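Local coordinates for De novo designed switch protein caging a hemagglutinin binder (sCageHA267_1S) (Synthetic construct, PDB 7CBC) that cages a hemagglutinin-binding element in a de novo designed six-helix bundle that acts as a switch, probably as part of a modular biosensor, at residues 31-36 / 128-133; 59-64 / 132-137; 120-125 / 223-228; 233-238 / 253-258. One frame throughout, in Å; residues are numbered along the deposited sequence.

All four contacts join long helices of one six-helix bundle. Interactions 1, 2 and 3 are buried and share helix 99-142, which meets helix 3-46, helix 50-93 and helix 195-239 in turn; interaction 4 is partly buried and ties helix 195-239 to helix 245-268. Chemistry follows place. Interaction 3, nearest the centre of the chain, is purely apolar. Interaction 1 sets a glutamine amide into the core, and its NE2 is hydrogen-bonded to S64 OG of interaction 2, whose own contact is a lone isoleucine against mixed partners. Interaction 4 pairs leucines with a buried serine and an exposed arginine, without a hydrogen bond across.

Interaction 1: 31-36 / 128-133; sequences ARLQEL and KLQELN
L33 and Q130 mark the point where helix 3-46 and helix 99-142 come nearest in these two segments, their CA atoms 7.2 Å apart and both helices running in the same general direction through the six-helix bundle. Q130 does the reaching. Its CG lies anti to the backbone N (chi1 -171°), and a bend at chi2 (76°) lays the amide against L33 on the other helix. The two side chains cross obliquely. L33 CD2 lies along the amide, 3.6 Å from Q130 NE2 and also near Q130 CD and CG, while L33 CB lies 3.7 Å from Q130 OE1. Polar contact is directed at the backbone: Q130 NE2 gives a weak hydrogen bond to L33 O, 3.4 Å long. The stronger partner of Q130 NE2 is S64 OG of helix 50-93, so one buried amide nitrogen joins three helices. A leucine in its place has no side-chain N-H to offer and would probably leave S64 OG without its amide donor and L33 O without its weak partner from this helix. On the side of helix 3-46 turned from Q130, R32 grips E35 side-on through NE and NH2. L33 and L36 also pack on I67 of helix 50-93, and L36 adds a looser touch to the amide, its CB 4.2 Å from Q130 NE2.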
loop_
_atom_site.group_PDB
_atom_site.type_symbol
_atom_site.label_atom_id
_atom_site.label_comp_id
_atom_site.label_asym_id
_atom_site.label_seq_id
_atom_site.Cartn_x
_atom_site.Cartn_y
_atom_site.Cartn_z
ATOM N N ALA A 31 -0.489 -7.649 8.715
ATOM C CA ALA A 31 0.269 -8.422 9.694
ATOM C C ALA A 31 -0.639 -8.941 10.801
ATOM O O ALA A 31 -0.526 -10.105 11.210
ATOM C CB ALA A 31 1.401 -7.583 10.279
ATOM N N ARG A 32 -1.564 -8.105 11.283
ATOM C CA ARG A 32 -2.486 -8.558 12.320
ATOM C C ARG A 32 -3.385 -9.672 11.809
ATOM O O ARG A 32 -3.558 -10.690 12.488
ATOM C CB ARG A 32 -3.334 -7.403 12.849
ATOM C CG ARG A 32 -2.551 -6.182 13.313
ATOM C CD ARG A 32 -1.895 -6.367 14.667
ATOM N NE ARG A 32 -0.759 -7.277 14.605
ATOM C CZ ARG A 32 0.468 -6.933 14.229
ATOM N NH1 ARG A 32 0.748 -5.675 13.877
ATOM N NH2 ARG A 32 1.420 -7.855 14.205
ATOM N N LEU A 33 -3.973 -9.499 10.616
ATOM C CA LEU A 33 -4.839 -10.542 10.055
ATOM C C LEU A 33 -4.108 -11.874 9.945
ATOM O O LEU A 33 -4.650 -12.933 10.294
ATOM C CB LEU A 33 -5.354 -10.125 8.680
ATOM C CG LEU A 33 -6.410 -9.031 8.584
ATOM C CD1 LEU A 33 -6.645 -8.665 7.123
ATOM C CD2 LEU A 33 -7.707 -9.462 9.250
ATOM N N GLN A 34 -2.880 -11.839 9.419
ATOM C CA GLN A 34 -2.079 -13.053 9.299
ATOM C C GLN A 34 -1.827 -13.679 10.660
ATOM O O GLN A 34 -1.900 -14.906 10.819
ATOM C CB GLN A 34 -0.747 -12.730 8.620
ATOM C CG GLN A 34 0.169 -13.924 8.463
ATOM C CD GLN A 34 -0.341 -14.903 7.433
ATOM O OE1 GLN A 34 -1.451 -14.760 6.910
ATOM N NE2 GLN A 34 0.477 -15.894 7.111
ATOM N N GLU A 35 -1.510 -12.845 11.648
ATOM C CA GLU A 35 -1.281 -13.322 13.004
ATOM C C GLU A 35 -2.493 -14.087 13.526
ATOM O O GLU A 35 -2.348 -15.140 14.163
ATOM C CB GLU A 35 -0.942 -12.129 13.898
ATOM C CG GLU A 35 -0.376 -12.505 15.236
ATOM C CD GLU A 35 0.130 -11.316 16.017
ATOM O OE1 GLU A 35 0.212 -10.186 15.450
ATOM O OE2 GLU A 35 0.453 -11.530 17.207
ATOM N N LEU A 36 -3.699 -13.588 13.227
ATOM C CA LEU A 36 -4.925 -14.295 13.593
ATOM C C LEU A 36 -5.077 -15.596 12.820
ATOM O O LEU A 36 -5.465 -16.624 13.390
ATOM C CB LEU A 36 -6.146 -13.411 13.351
ATOM C CG LEU A 36 -6.271 -12.136 14.164
ATOM C CD1 LEU A 36 -7.662 -11.560 13.943
ATOM C CD2 LEU A 36 -6.023 -12.435 15.645
ATOM N N LYS A 128 -11.291 -10.362 1.595
ATOM C CA LYS A 128 -11.820 -11.560 0.955
ATOM C C LYS A 128 -10.961 -12.780 1.266
ATOM O O LYS A 128 -11.495 -13.856 1.557
ATOM C CB LYS A 128 -11.940 -11.363 -0.553
ATOM C CG LYS A 128 -13.025 -10.373 -0.961
ATOM C CD LYS A 128 -13.098 -10.260 -2.468
ATOM C CE LYS A 128 -14.060 -9.180 -2.910
ATOM N NZ LYS A 128 -14.193 -9.199 -4.399
ATOM N N LEU A 129 -9.633 -12.636 1.222
ATOM C CA LEU A 129 -8.777 -13.756 1.588
ATOM C C LEU A 129 -8.990 -14.158 3.038
ATOM O O LEU A 129 -8.995 -15.351 3.357
ATOM C CB LEU A 129 -7.309 -13.431 1.339
ATOM C CG LEU A 129 -6.914 -13.192 -0.116
ATOM C CD1 LEU A 129 -5.469 -12.714 -0.200
ATOM C CD2 LEU A 129 -7.107 -14.459 -0.929
ATOM N N GLN A 130 -9.180 -13.187 3.933
ATOM C CA GLN A 130 -9.407 -13.535 5.337
ATOM C C GLN A 130 -10.683 -14.349 5.508
ATOM O O GLN A 130 -10.675 -15.416 6.134
ATOM C CB GLN A 130 -9.472 -12.280 6.198
ATOM C CG GLN A 130 -9.483 -12.573 7.693
ATOM C CD GLN A 130 -8.108 -12.962 8.214
ATOM O OE1 GLN A 130 -7.167 -13.156 7.441
ATOM N NE2 GLN A 130 -7.982 -13.063 9.534
ATOM N N GLU A 131 -11.794 -13.850 4.971
ATOM C CA GLU A 131 -13.050 -14.585 5.051
ATOM C C GLU A 131 -12.910 -15.975 4.440
ATOM O O GLU A 131 -13.352 -16.976 5.027
ATOM C CB GLU A 131 -14.138 -13.769 4.358
ATOM C CG GLU A 131 -15.334 -14.574 3.881
ATOM C CD GLU A 131 -16.228 -13.751 2.972
ATOM O OE1 GLU A 131 -15.704 -12.812 2.331
ATOM O OE2 GLU A 131 -17.444 -14.040 2.892
ATOM N N LEU A 132 -12.268 -16.057 3.277
ATOM C CA LEU A 132 -11.945 -17.343 2.680
ATOM C C LEU A 132 -11.128 -18.199 3.628
ATOM O O LEU A 132 -11.389 -19.399 3.773
ATOM C CB LEU A 132 -11.180 -17.137 1.374
ATOM C CG LEU A 132 -10.691 -18.435 0.741
ATOM C CD1 LEU A 132 -11.815 -19.039 -0.065
ATOM C CD2 LEU A 132 -9.491 -18.174 -0.140
ATOM N N ASN A 133 -10.131 -17.606 4.290
ATOM C CA ASN A 133 -9.265 -18.414 5.139
ATOM C C ASN A 133 -9.993 -18.900 6.387
ATOM O O ASN A 133 -9.688 -19.985 6.898
ATOM C CB ASN A 133 -8.015 -17.623 5.508
ATOM C CG ASN A 133 -7.080 -17.443 4.329
ATOM O OD1 ASN A 133 -7.034 -18.283 3.430
ATOM N ND2 ASN A 133 -6.352 -16.325 4.307
#

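Interaction 2: 59-64 / 132-137; sequences EVKDKS and LNIRAV
V60, K61 and S64 close around one side chain, I134, where the axes of the short segments 59-64 and 132-137 run antiparallel in the helical bundle, 10.7 Å apart at closest approach. V60 comes first and touches lightly, its CG1 4.3 Å from I134 CG2. K61 follows with its aliphatic chain. Extended beyond CG, it crosses I134 at a slant, and both K61 CG and K61 CE lie 3.7 Å from I134 CG2, so the methylenes shield the isoleucine while NZ continues to a long, weak ion pair with E138. One turn after V60, S64 lines the inner end of the contact: its OG stands 3.9 Å from I134 CD1. With OG beside the backbone N (chi1 -63°), the hydroxyl bends back along its own helix and donates to V60 O at 2.8 Å. V60 O thus receives S64 OG and S64 N from opposite faces of its plane. An alanine here would lack the hydroxyl and would probably leave Q130 NE2 without its main acceptor and V60 O with the backbone N-H as its remaining donor from S64. I134 also rests on I57 of helix 50-93; helix 3-46 adjoins through L36 and L40, which pack on S64 and V60, and helices 146-190 and 195-239 flank L132.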
loop_
_atom_site.group_PDB
_atom_site.type_symbol
_atom_site.label_atom_id
_atom_site.label_comp_id
_atom_site.label_asym_id
_atom_site.label_seq_id
_atom_site.Cartn_x
_atom_site.Cartn_y
_atom_site.Cartn_z
ATOM N N GLU A 59 -15.154 -15.702 17.049
ATOM C CA GLU A 59 -14.337 -14.670 17.663
ATOM C C GLU A 59 -13.214 -14.214 16.736
ATOM O O GLU A 59 -12.852 -13.040 16.754
ATOM C CB GLU A 59 -13.769 -15.161 18.995
ATOM C CG GLU A 59 -13.208 -14.042 19.872
ATOM C CD GLU A 59 -11.727 -14.217 20.192
ATOM O OE1 GLU A 59 -11.117 -15.197 19.705
ATOM O OE2 GLU A 59 -11.168 -13.366 20.928
ATOM N N VAL A 60 -12.647 -15.109 15.929
ATOM C CA VAL A 60 -11.657 -14.634 14.974
ATOM C C VAL A 60 -12.347 -13.907 13.827
ATOM O O VAL A 60 -11.792 -12.955 13.265
ATOM C CB VAL A 60 -10.769 -15.789 14.477
ATOM C CG1 VAL A 60 -11.584 -16.791 13.700
ATOM C CG2 VAL A 60 -9.613 -15.279 13.637
ATOM N N LYS A 61 -13.576 -14.293 13.479
ATOM C CA LYS A 61 -14.323 -13.507 12.504
ATOM C C LYS A 61 -14.525 -12.085 13.003
ATOM O O LYS A 61 -14.114 -11.119 12.349
ATOM C CB LYS A 61 -15.662 -14.171 12.191
ATOM C CG LYS A 61 -15.550 -15.302 11.184
ATOM C CD LYS A 61 -16.916 -15.827 10.786
ATOM C CE LYS A 61 -16.800 -16.957 9.777
ATOM N NZ LYS A 61 -18.107 -17.661 9.589
ATOM N N ASP A 62 -15.138 -11.937 14.178
ATOM C CA ASP A 62 -15.352 -10.599 14.721
ATOM C C ASP A 62 -14.036 -9.841 14.862
ATOM O O ASP A 62 -13.971 -8.648 14.555
ATOM C CB ASP A 62 -16.080 -10.676 16.064
ATOM C CG ASP A 62 -17.480 -11.272 15.942
ATOM O OD1 ASP A 62 -18.095 -11.133 14.857
ATOM O OD2 ASP A 62 -17.962 -11.882 16.931
ATOM N N LYS A 63 -12.966 -10.516 15.296
ATOM C CA LYS A 63 -11.692 -9.815 15.435
ATOM C C LYS A 63 -11.166 -9.355 14.077
ATOM O O LYS A 63 -10.631 -8.246 13.956
ATOM C CB LYS A 63 -10.666 -10.703 16.142
ATOM C CG LYS A 63 -9.699 -9.948 17.075
ATOM C CD LYS A 63 -8.691 -9.054 16.315
ATOM C CE LYS A 63 -7.852 -8.156 17.254
ATOM N NZ LYS A 63 -6.590 -7.593 16.637
ATOM N N SER A 64 -11.323 -10.186 13.043
ATOM C CA SER A 64 -10.889 -9.809 11.702
ATOM C C SER A 64 -11.681 -8.625 11.168
ATOM O O SER A 64 -11.108 -7.711 10.557
ATOM C CB SER A 64 -11.021 -11.000 10.755
ATOM O OG SER A 64 -10.167 -12.046 11.169
ATOM N N LEU A 132 -12.268 -16.057 3.277
ATOM C CA LEU A 132 -11.945 -17.343 2.680
ATOM C C LEU A 132 -11.128 -18.199 3.628
ATOM O O LEU A 132 -11.389 -19.399 3.773
ATOM C CB LEU A 132 -11.180 -17.137 1.374
ATOM C CG LEU A 132 -10.691 -18.435 0.741
ATOM C CD1 LEU A 132 -11.815 -19.039 -0.065
ATOM C CD2 LEU A 132 -9.491 -18.174 -0.140
ATOM N N ASN A 133 -10.131 -17.606 4.290
ATOM C CA ASN A 133 -9.265 -18.414 5.139
ATOM C C ASN A 133 -9.993 -18.900 6.387
ATOM O O ASN A 133 -9.688 -19.985 6.898
ATOM C CB ASN A 133 -8.015 -17.623 5.508
ATOM C CG ASN A 133 -7.080 -17.443 4.329
ATOM O OD1 ASN A 133 -7.034 -18.283 3.430
ATOM N ND2 ASN A 133 -6.352 -16.325 4.307
ATOM N N ILE A 134 -10.956 -18.127 6.886
ATOM C CA ILE A 134 -11.725 -18.574 8.041
ATOM C C ILE A 134 -12.678 -19.693 7.639
ATOM O O ILE A 134 -12.789 -20.719 8.323
ATOM C CB ILE A 134 -12.483 -17.392 8.658
ATOM C CG1 ILE A 134 -11.507 -16.276 9.003
ATOM C CG2 ILE A 134 -13.238 -17.850 9.889
ATOM C CD1 ILE A 134 -12.174 -15.037 9.550
ATOM N N ARG A 135 -13.398 -19.494 6.534
ATOM C CA ARG A 135 -14.334 -20.498 6.052
ATOM C C ARG A 135 -13.618 -21.810 5.771
ATOM O O ARG A 135 -14.152 -22.894 6.048
ATOM C CB ARG A 135 -15.039 -19.976 4.797
ATOM C CG ARG A 135 -16.325 -20.709 4.451
ATOM C CD ARG A 135 -16.874 -20.320 3.078
ATOM N NE ARG A 135 -16.753 -18.894 2.769
ATOM C CZ ARG A 135 -16.195 -18.418 1.653
ATOM N NH1 ARG A 135 -15.707 -19.258 0.744
ATOM N NH2 ARG A 135 -16.121 -17.105 1.442
ATOM N N ALA A 136 -12.396 -21.724 5.236
ATOM C CA ALA A 136 -11.612 -22.919 4.948
ATOM C C ALA A 136 -11.326 -23.712 6.218
ATOM O O ALA A 136 -11.509 -24.935 6.251
ATOM C CB ALA A 136 -10.308 -22.537 4.245
ATOM N N VAL A 137 -10.862 -23.037 7.271
ATOM C CA VAL A 137 -10.612 -23.720 8.538
ATOM C C VAL A 137 -11.908 -24.314 9.082
ATOM O O VAL A 137 -11.963 -25.488 9.480
ATOM C CB VAL A 137 -9.966 -22.756 9.549
ATOM C CG1 VAL A 137 -10.110 -23.297 10.965
ATOM C CG2 VAL A 137 -8.506 -22.525 9.204
#

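Interaction 3: 120-125 / 223-228; sequences KAFLEA and RALAQL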
loop_
_atom_site.group_PDB
_atom_site.type_symbol
_atom_site.label_atom_id
_atom_site.label_comp_id
_atom_site.label_asym_id
_atom_site.label_seq_id
_atom_site.Cartn_x
_atom_site.Cartn_y
_atom_site.Cartn_z
ATOM N N LYS A 120 -8.158 1.033 -1.533
ATOM C CA LYS A 120 -9.406 0.341 -1.202
ATOM C C LYS A 120 -9.485 -1.009 -1.891
ATOM O O LYS A 120 -9.895 -2.004 -1.282
ATOM C CB LYS A 120 -10.616 1.197 -1.593
ATOM C CG LYS A 120 -11.087 2.146 -0.517
ATOM C CD LYS A 120 -12.438 2.836 -0.820
ATOM C CE LYS A 120 -12.320 4.058 -1.710
ATOM N NZ LYS A 120 -12.423 3.779 -3.126
ATOM N N ALA A 121 -9.105 -1.061 -3.167
ATOM C CA ALA A 121 -9.075 -2.334 -3.866
ATOM C C ALA A 121 -8.161 -3.326 -3.166
ATOM O O ALA A 121 -8.493 -4.508 -3.060
ATOM C CB ALA A 121 -8.642 -2.126 -5.314
ATOM N N PHE A 122 -7.006 -2.873 -2.666
ATOM C CA PHE A 122 -6.120 -3.818 -1.993
ATOM C C PHE A 122 -6.738 -4.334 -0.700
ATOM O O PHE A 122 -6.658 -5.536 -0.395
ATOM C CB PHE A 122 -4.762 -3.184 -1.699
ATOM C CG PHE A 122 -3.929 -3.989 -0.742
ATOM C CD1 PHE A 122 -3.192 -5.075 -1.189
ATOM C CD2 PHE A 122 -3.900 -3.670 0.613
ATOM C CE1 PHE A 122 -2.440 -5.843 -0.300
ATOM C CE2 PHE A 122 -3.155 -4.430 1.509
ATOM C CZ PHE A 122 -2.424 -5.519 1.053
ATOM N N LEU A 123 -7.343 -3.443 0.085
ATOM C CA LEU A 123 -7.895 -3.863 1.363
ATOM C C LEU A 123 -9.041 -4.843 1.160
ATOM O O LEU A 123 -9.213 -5.786 1.943
ATOM C CB LEU A 123 -8.345 -2.640 2.160
ATOM C CG LEU A 123 -9.006 -2.931 3.507
ATOM C CD1 LEU A 123 -8.154 -3.865 4.350
ATOM C CD2 LEU A 123 -9.301 -1.643 4.268
ATOM N N GLU A 124 -9.819 -4.657 0.092
ATOM C CA GLU A 124 -10.934 -5.553 -0.157
ATOM C C GLU A 124 -10.438 -6.961 -0.475
ATOM O O GLU A 124 -10.974 -7.951 0.053
ATOM C CB GLU A 124 -11.821 -4.964 -1.262
ATOM C CG GLU A 124 -12.590 -3.712 -0.775
ATOM C CD GLU A 124 -13.260 -2.886 -1.892
ATOM O OE1 GLU A 124 -14.042 -1.952 -1.564
ATOM O OE2 GLU A 124 -13.004 -3.157 -3.090
ATOM N N ALA A 125 -9.365 -7.070 -1.261
ATOM C CA ALA A 125 -8.759 -8.378 -1.501
ATOM C C ALA A 125 -8.231 -8.990 -0.214
ATOM O O ALA A 125 -8.293 -10.208 -0.031
ATOM C CB ALA A 125 -7.633 -8.275 -2.529
ATOM N N ARG A 223 2.406 -7.932 -3.340
ATOM C CA ARG A 223 3.336 -9.058 -3.351
ATOM C C ARG A 223 3.392 -9.737 -1.994
ATOM O O ARG A 223 3.435 -10.967 -1.911
ATOM C CB ARG A 223 4.725 -8.598 -3.779
ATOM C CG ARG A 223 4.802 -8.299 -5.263
ATOM C CD ARG A 223 6.236 -8.173 -5.748
ATOM N NE ARG A 223 6.884 -7.001 -5.181
ATOM C CZ ARG A 223 6.989 -5.831 -5.804
ATOM N NH1 ARG A 223 6.488 -5.674 -7.022
ATOM N NH2 ARG A 223 7.591 -4.817 -5.201
ATOM N N ALA A 224 3.397 -8.954 -0.915
ATOM C CA ALA A 224 3.384 -9.543 0.417
ATOM C C ALA A 224 2.091 -10.300 0.671
ATOM O O ALA A 224 2.106 -11.381 1.278
ATOM C CB ALA A 224 3.580 -8.456 1.469
ATOM N N LEU A 225 0.957 -9.746 0.233
ATOM C CA LEU A 225 -0.313 -10.440 0.421
ATOM C C LEU A 225 -0.318 -11.781 -0.303
ATOM O O LEU A 225 -0.725 -12.804 0.270
ATOM C CB LEU A 225 -1.467 -9.559 -0.062
ATOM C CG LEU A 225 -2.895 -10.102 0.063
ATOM C CD1 LEU A 225 -3.214 -10.462 1.520
ATOM C CD2 LEU A 225 -3.957 -9.133 -0.526
ATOM N N ALA A 226 0.150 -11.802 -1.558
ATOM C CA ALA A 226 0.197 -13.050 -2.321
ATOM C C ALA A 226 1.131 -14.070 -1.675
ATOM O O ALA A 226 0.760 -15.241 -1.500
ATOM C CB ALA A 226 0.610 -12.777 -3.761
ATOM N N GLN A 227 2.343 -13.652 -1.303
ATOM C CA GLN A 227 3.259 -14.580 -0.639
ATOM C C GLN A 227 2.684 -15.096 0.678
ATOM O O GLN A 227 2.846 -16.281 1.013
ATOM C CB GLN A 227 4.606 -13.913 -0.411
ATOM C CG GLN A 227 5.473 -13.892 -1.649
ATOM C CD GLN A 227 6.722 -13.059 -1.445
ATOM O OE1 GLN A 227 6.646 -11.912 -1.004
ATOM N NE2 GLN A 227 7.881 -13.634 -1.754
ATOM N N LEU A 228 2.014 -14.228 1.443
ATOM C CA LEU A 228 1.384 -14.685 2.676
ATOM C C LEU A 228 0.299 -15.720 2.398
ATOM O O LEU A 228 0.140 -16.681 3.157
ATOM C CB LEU A 228 0.801 -13.502 3.437
ATOM C CG LEU A 228 1.800 -12.702 4.259
ATOM C CD1 LEU A 228 1.036 -11.791 5.200
ATOM C CD2 LEU A 228 2.763 -13.603 5.016
#
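F122 and L225 make the main touch between these segments, ring carbon to methyl. F122 CE1 lies 3.6 Å from L225 CD2 and 3.8 Å from L225 CB, with the neighbouring ring atom F122 CD1 a little farther from the same methyl. The two side chains run alongside each other, pointing opposite ways. A125, one turn on from F122, adds a second wall, its CB 4.3 Å from L225 CD2, so that a single leucine methyl sits against both an aromatic ring and an alanine. Backbones stand well apart here: the nearest CA pair, A125 and L225, is separated by 8.9 Å, and side chains bridge that distance. On F122 the CG is anti to the backbone N (chi1 167°), which swings the ring out to L225 although its CB does not start in that direction. The pairing belongs to the apolar core of the designed six-helix bundle and joins helix 99-142 to helix 195-239. No hydrogen bond crosses between the two segments. Farther out, I163 and A167 of helix 146-190 back A125, and M30 of helix 3-46 packs on L225. L225 CD1, the other methyl, meets L129 CD1, one turn past A125. A224 and L228, beside L225 on its helix, are covered by I262 of helix 245-268, while L123 turns away from L225 to A71 and I75 of helix 50-93.

Interaction 4: 233-238 / 253-258; sequences LDLLRL and ARSKRE
L235 and S255 hold the nearest CA atoms of the two segments, 7.3 Å apart, where helix 195-239 and helix 245-268 run in opposite directions along one side of the six-helix bundle. Helix 245-268 is the last long helix before the short C-terminal helices, a place consistent with the latch of a caged switch. Inside, the serine hydroxyl meets the leucine: S255 OG lies 3.9 Å from L235 CD1 and 4.0 Å from L235 CB. S255 OG itself has a weak hydrogen bond to A251 O in its own helix. L235 packs further on L38 and V41 of helix 3-46, which places it on the side of the pair facing that helix. On the solvent side, L238 reaches the guanidinium of R254, with L238 CD2 3.7 Å from R254 NH2. The methyl stands at the edge of that flat group, near its plane, and the two side chains lie roughly perpendicular. R254 gets there through a bend at chi3 (84°), which brings NH2 up to L238 CD2. K256, one residue past S255, approaches E35 of helix 3-46. Neither a hydrogen bond nor a salt bridge links 233-238 to 253-258; a serine oxygen and a guanidinium edge simply lie against leucine carbons. Parting these two segments would therefore probably break no directed polar bond between them, which would be consistent with a helix that has to come away when the switch opens.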
loop_
_atom_site.group_PDB
_atom_site.type_symbol
_atom_site.label_atom_id
_atom_site.label_comp_id
_atom_site.label_asym_id
_atom_site.label_seq_id
_atom_site.Cartn_x
_atom_site.Cartn_y
_atom_site.Cartn_z
ATOM N N LEU A 233 -2.193 -21.385 2.219
ATOM C CA LEU A 233 -2.683 -22.587 1.557
ATOM C C LEU A 233 -1.746 -23.770 1.786
ATOM O O LEU A 233 -2.207 -24.876 2.098
ATOM C CB LEU A 233 -2.873 -22.318 0.066
ATOM C CG LEU A 233 -3.839 -21.169 -0.221
ATOM C CD1 LEU A 233 -3.573 -20.571 -1.596
ATOM C CD2 LEU A 233 -5.289 -21.634 -0.108
ATOM N N ASP A 234 -0.432 -23.554 1.658
ATOM C CA ASP A 234 0.537 -24.617 1.926
ATOM C C ASP A 234 0.391 -25.149 3.348
ATOM O O ASP A 234 0.516 -26.356 3.587
ATOM C CB ASP A 234 1.962 -24.100 1.699
ATOM C CG ASP A 234 2.325 -23.969 0.212
ATOM O OD1 ASP A 234 1.435 -24.178 -0.648
ATOM O OD2 ASP A 234 3.499 -23.630 -0.092
ATOM N N LEU A 235 0.124 -24.261 4.305
ATOM C CA LEU A 235 -0.036 -24.686 5.688
ATOM C C LEU A 235 -1.336 -25.454 5.885
ATOM O O LEU A 235 -1.371 -26.450 6.624
ATOM C CB LEU A 235 0.015 -23.470 6.603
ATOM C CG LEU A 235 -0.229 -23.692 8.090
ATOM C CD1 LEU A 235 0.905 -24.503 8.714
ATOM C CD2 LEU A 235 -0.387 -22.350 8.782
ATOM N N LEU A 236 -2.417 -25.006 5.235
ATOM C CA LEU A 236 -3.678 -25.743 5.283
ATOM C C LEU A 236 -3.552 -27.099 4.605
ATOM O O LEU A 236 -4.151 -28.092 5.054
ATOM C CB LEU A 236 -4.790 -24.932 4.624
ATOM C CG LEU A 236 -5.307 -23.760 5.456
ATOM C CD1 LEU A 236 -6.545 -23.178 4.817
ATOM C CD2 LEU A 236 -5.601 -24.191 6.881
ATOM N N ARG A 237 -2.802 -27.156 3.506
ATOM C CA ARG A 237 -2.512 -28.437 2.881
ATOM C C ARG A 237 -1.849 -29.379 3.872
ATOM O O ARG A 237 -2.262 -30.532 4.008
ATOM C CB ARG A 237 -1.634 -28.230 1.651
ATOM C CG ARG A 237 -1.503 -29.444 0.760
ATOM C CD ARG A 237 -1.554 -29.029 -0.706
ATOM N NE ARG A 237 -1.442 -30.180 -1.596
ATOM C CZ ARG A 237 -2.439 -31.022 -1.850
ATOM N NH1 ARG A 237 -3.625 -30.831 -1.286
ATOM N NH2 ARG A 237 -2.250 -32.053 -2.667
ATOM N N LEU A 238 -0.849 -28.888 4.609
ATOM C CA LEU A 238 -0.095 -29.727 5.538
ATOM C C LEU A 238 -0.876 -30.032 6.815
ATOM O O LEU A 238 -0.750 -31.129 7.368
ATOM C CB LEU A 238 1.229 -29.053 5.894
ATOM C CG LEU A 238 2.513 -29.610 5.279
ATOM C CD1 LEU A 238 2.393 -29.685 3.753
ATOM C CD2 LEU A 238 3.702 -28.740 5.701
ATOM N N ALA A 253 4.908 -23.075 13.405
ATOM C CA ALA A 253 6.025 -22.259 13.872
ATOM C C ALA A 253 6.904 -21.813 12.705
ATOM O O ALA A 253 7.324 -20.651 12.639
ATOM C CB ALA A 253 6.841 -23.034 14.903
ATOM N N ARG A 254 7.173 -22.724 11.767
ATOM C CA ARG A 254 7.928 -22.388 10.567
ATOM C C ARG A 254 7.180 -21.367 9.715
ATOM O O ARG A 254 7.789 -20.448 9.152
ATOM C CB ARG A 254 8.208 -23.673 9.779
ATOM C CG ARG A 254 8.862 -23.525 8.407
ATOM C CD ARG A 254 9.363 -24.898 7.880
ATOM N NE ARG A 254 8.342 -25.703 7.199
ATOM C CZ ARG A 254 7.800 -26.814 7.696
ATOM N NH1 ARG A 254 8.169 -27.257 8.892
ATOM N NH2 ARG A 254 6.886 -27.493 7.000
ATOM N N SER A 255 5.854 -21.505 9.620
ATOM C CA SER A 255 5.060 -20.546 8.862
ATOM C C SER A 255 4.994 -19.192 9.553
ATOM O O SER A 255 4.926 -18.161 8.874
ATOM C CB SER A 255 3.651 -21.088 8.629
ATOM O OG SER A 255 3.623 -21.917 7.484
ATOM N N LYS A 256 5.010 -19.160 10.887
ATOM C CA LYS A 256 5.066 -17.870 11.567
ATOM C C LYS A 256 6.391 -17.162 11.293
ATOM O O LYS A 256 6.418 -15.945 11.058
ATOM C CB LYS A 256 4.830 -18.053 13.065
ATOM C CG LYS A 256 4.389 -16.785 13.778
ATOM C CD LYS A 256 3.850 -17.065 15.178
ATOM C CE LYS A 256 3.232 -15.800 15.779
ATOM N NZ LYS A 256 1.813 -15.587 15.344
ATOM N N ARG A 257 7.499 -17.910 11.274
ATOM C CA ARG A 257 8.800 -17.298 11.006
ATOM C C ARG A 257 8.861 -16.696 9.608
ATOM O O ARG A 257 9.394 -15.595 9.426
ATOM C CB ARG A 257 9.922 -18.322 11.179
ATOM C CG ARG A 257 10.239 -18.698 12.620
ATOM C CD ARG A 257 11.527 -19.513 12.689
ATOM N NE ARG A 257 11.557 -20.612 11.720
ATOM C CZ ARG A 257 11.146 -21.851 11.972
ATOM N NH1 ARG A 257 10.651 -22.160 13.166
ATOM N NH2 ARG A 257 11.223 -22.782 11.025
ATOM N N GLU A 258 8.329 -17.404 8.604
ATOM C CA GLU A 258 8.410 -16.891 7.238
ATOM C C GLU A 258 7.431 -15.742 7.020
ATOM O O GLU A 258 7.738 -14.794 6.288
ATOM C CB GLU A 258 8.168 -18.012 6.227
ATOM C CG GLU A 258 8.457 -17.632 4.756
ATOM C CD GLU A 258 9.934 -17.346 4.466
ATOM O OE1 GLU A 258 10.220 -16.625 3.483
ATOM O OE2 GLU A 258 10.810 -17.840 5.215
#